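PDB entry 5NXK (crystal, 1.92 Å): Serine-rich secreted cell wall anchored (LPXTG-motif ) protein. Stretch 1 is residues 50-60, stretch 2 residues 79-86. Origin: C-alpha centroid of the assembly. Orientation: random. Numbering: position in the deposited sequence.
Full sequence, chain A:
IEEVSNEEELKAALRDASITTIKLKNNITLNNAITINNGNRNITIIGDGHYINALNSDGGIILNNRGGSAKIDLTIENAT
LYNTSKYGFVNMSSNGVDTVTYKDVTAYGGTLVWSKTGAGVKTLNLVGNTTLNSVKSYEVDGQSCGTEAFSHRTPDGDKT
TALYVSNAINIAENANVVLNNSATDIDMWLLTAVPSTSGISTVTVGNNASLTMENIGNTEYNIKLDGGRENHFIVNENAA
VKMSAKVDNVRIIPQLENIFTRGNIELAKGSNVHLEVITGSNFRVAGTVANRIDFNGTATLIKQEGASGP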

# COMPACT_ATOMS: atom_id res chain seq x y z
N HIS A 50 -8.87 -16.75 9.05
CA HIS A 50 -7.93 -16.72 10.16
C HIS A 50 -7.06 -15.47 10.15
O HIS A 50 -7.07 -14.71 9.18
CB HIS A 50 -7.05 -17.97 10.13
CG HIS A 50 -7.82 -19.24 10.29
ND1 HIS A 50 -8.36 -19.63 11.49
CD2 HIS A 50 -8.16 -20.19 9.39
CE1 HIS A 50 -8.99 -20.78 11.33
NE2 HIS A 50 -8.89 -21.14 10.06
N TYR A 51 -6.31 -15.24 11.22
CA TYR A 51 -5.39 -14.11 11.22
C TYR A 51 -3.94 -14.58 11.26
O TYR A 51 -3.64 -15.70 11.65
CB TYR A 51 -5.68 -13.15 12.40
CG TYR A 51 -5.28 -13.62 13.79
CD1 TYR A 51 -3.93 -13.69 14.17
CD2 TYR A 51 -6.24 -13.93 14.75
CE1 TYR A 51 -3.56 -14.10 15.44
CE2 TYR A 51 -5.88 -14.34 16.03
CZ TYR A 51 -4.53 -14.42 16.37
OH TYR A 51 -4.16 -14.82 17.64
N ILE A 52 -3.04 -13.69 10.84
CA ILE A 52 -1.62 -13.85 11.07
C ILE A 52 -1.13 -12.60 11.78
O ILE A 52 -1.34 -11.48 11.30
CB ILE A 52 -0.84 -14.05 9.76
CG1 ILE A 52 -1.44 -15.19 8.93
CG2 ILE A 52 0.64 -14.30 10.06
CD1 ILE A 52 -0.83 -15.33 7.58
N ASN A 53 -0.48 -12.78 12.92
CA ASN A 53 -0.04 -11.64 13.71
C ASN A 53 1.49 -11.59 13.77
O ASN A 53 2.14 -12.38 14.46
CB ASN A 53 -0.66 -11.72 15.11
CG ASN A 53 -0.23 -10.58 16.01
OD1 ASN A 53 0.25 -9.54 15.55
ND2 ASN A 53 -0.42 -10.76 17.32
N ALA A 54 2.07 -10.64 13.03
CA ALA A 54 3.52 -10.51 12.94
C ALA A 54 4.02 -9.59 14.04
O ALA A 54 3.91 -8.36 13.95
CB ALA A 54 3.92 -9.97 11.57
N LEU A 55 4.55 -10.19 15.10
CA LEU A 55 4.89 -9.46 16.31
C LEU A 55 6.28 -8.85 16.26
O LEU A 55 6.60 -7.96 17.04
CB LEU A 55 4.77 -10.35 17.53
CG LEU A 55 3.33 -10.60 17.97
CD1 LEU A 55 3.32 -11.47 19.21
CD2 LEU A 55 2.60 -9.28 18.21
N ASN A 56 7.12 -9.36 15.36
CA ASN A 56 8.51 -8.93 15.32
C ASN A 56 8.74 -7.64 14.54
O ASN A 56 8.35 -7.52 13.37
CB ASN A 56 9.37 -10.05 14.73
CG ASN A 56 10.83 -9.94 15.12
OD1 ASN A 56 11.18 -9.24 16.07
ND2 ASN A 56 11.69 -10.63 14.38
N SER A 57 9.40 -6.68 15.19
CA SER A 57 9.79 -5.41 14.57
C SER A 57 10.63 -5.61 13.31
O SER A 57 10.74 -4.71 12.47
CB SER A 57 10.54 -4.53 15.59
OG SER A 57 11.81 -5.07 15.89
N ASP A 58 11.23 -6.79 13.19
CA ASP A 58 11.98 -7.15 11.99
C ASP A 58 11.08 -7.25 10.76
O ASP A 58 11.53 -7.02 9.64
CB ASP A 58 12.71 -8.48 12.20
CG ASP A 58 13.73 -8.42 13.32
OD1 ASP A 58 14.16 -7.30 13.67
OD2 ASP A 58 14.10 -9.49 13.84
N GLY A 59 9.82 -7.61 10.97
CA GLY A 59 8.88 -7.76 9.88
C GLY A 59 7.99 -8.99 10.01
O GLY A 59 8.10 -9.74 10.98
N GLY A 60 7.09 -9.18 9.05
CA GLY A 60 6.23 -10.36 9.02
C GLY A 60 6.72 -11.30 7.93
O GLY A 60 7.39 -12.30 8.19
N ALA A 79 -8.22 -13.03 5.03
CA ALA A 79 -7.45 -13.11 6.26
C ALA A 79 -7.37 -11.75 6.95
O ALA A 79 -7.61 -10.70 6.34
CB ALA A 79 -6.05 -13.64 5.97
N THR A 80 -7.05 -11.79 8.22
CA THR A 80 -6.76 -10.58 8.96
C THR A 80 -5.27 -10.53 9.21
O THR A 80 -4.68 -11.51 9.66
CB THR A 80 -7.54 -10.53 10.27
OG1 THR A 80 -8.93 -10.63 9.97
CG2 THR A 80 -7.26 -9.23 11.01
N LEU A 81 -4.64 -9.40 8.90
CA LEU A 81 -3.20 -9.33 9.06
C LEU A 81 -2.81 -8.25 10.05
O LEU A 81 -3.25 -7.10 9.93
CB LEU A 81 -2.53 -9.05 7.70
CG LEU A 81 -2.96 -9.96 6.54
CD1 LEU A 81 -2.32 -9.46 5.24
CD2 LEU A 81 -2.59 -11.42 6.79
N TYR A 82 -1.98 -8.60 11.03
CA TYR A 82 -1.50 -7.63 12.02
C TYR A 82 0.01 -7.51 11.93
O TYR A 82 0.69 -8.51 11.71
CB TYR A 82 -1.86 -8.05 13.45
CG TYR A 82 -3.33 -8.29 13.74
CD1 TYR A 82 -3.91 -9.53 13.49
CD2 TYR A 82 -4.12 -7.28 14.29
CE1 TYR A 82 -5.26 -9.75 13.77
CE2 TYR A 82 -5.46 -7.49 14.57
CZ TYR A 82 -6.02 -8.73 14.31
OH TYR A 82 -7.36 -8.93 14.59
N ASN A 83 0.54 -6.31 12.13
CA ASN A 83 1.98 -6.18 12.22
C ASN A 83 2.40 -4.98 13.05
O ASN A 83 1.72 -3.95 13.05
CB ASN A 83 2.61 -6.07 10.82
CG ASN A 83 2.30 -4.74 10.16
OD1 ASN A 83 1.20 -4.55 9.63
ND2 ASN A 83 3.26 -3.81 10.21
N THR A 84 3.53 -5.10 13.74
CA THR A 84 4.07 -3.99 14.52
C THR A 84 5.23 -3.33 13.79
O THR A 84 5.59 -2.19 14.09
CB THR A 84 4.56 -4.46 15.90
OG1 THR A 84 5.58 -5.44 15.71
CG2 THR A 84 3.41 -5.09 16.68
N SER A 85 5.80 -4.06 12.84
CA SER A 85 6.99 -3.59 12.14
C SER A 85 6.74 -2.35 11.32
O SER A 85 5.74 -2.24 10.61
CB SER A 85 7.53 -4.68 11.22
OG SER A 85 8.68 -4.21 10.53
N LYS A 86 7.68 -1.41 11.38
CA LYS A 86 7.61 -0.24 10.53
C LYS A 86 7.82 -0.64 9.07
O LYS A 86 7.56 0.16 8.17
CB LYS A 86 8.60 0.83 10.99
CG LYS A 86 10.08 0.54 10.73
CD LYS A 86 10.90 1.74 11.19
CE LYS A 86 11.07 1.71 12.71
NZ LYS A 86 12.06 2.69 13.23
O HOH W 1 5.56 -6.93 12.34
O HOH W 2 9.93 -1.85 13.15

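The two strands run parallel, side by side, and the backbone sets the register: Ile52 N donates to Thr80 O (3.0 Å), Ile52 O accepts from Tyr82 N (3.0 Å), and Ala54 N donates to Tyr82 O (2.9 Å). Within that frame, the rotamers place the side chains as follows. On the face carrying Tyr51, Asn53, Thr80 and Tyr82, the two tyrosines take different wells. Tyr51 is p, Tyr82 is m, and their rings meet nearly perpendicular, the edge of Tyr82 toward the face of Tyr51, with centroids 5.6 Å apart. The same edge lies against the stem of Tyr51, Tyr82 CE1 to Tyr51 CB at 3.7 Å. On the other face Ile52 and Leu81 are both m,t; the end of Leu81 comes nearer to the first stretch, with Leu81 CD2 4.3 Å from Ile52 CB.

Beyond the strands, one more backbone bond, Thr84 N to Ala54 O (3.3 Å), is followed by side-chain bonds to backbone carbonyls. Thr84, at p, places OG1 3.0 Å from Leu55 O in a weak hydrogen bond. Ser85, at t, donates from OG to Ser57 O (2.9 Å), tying down the type I turn from Asn56 to Gly59. Gly59 closes that turn at phi 138°, where a CB would jam against the preceding carbonyl. Water 1 bridges the two stretches, donating to Ala54 O (2.7 Å from the water oxygen) and accepting from Ser85 N (2.9 Å).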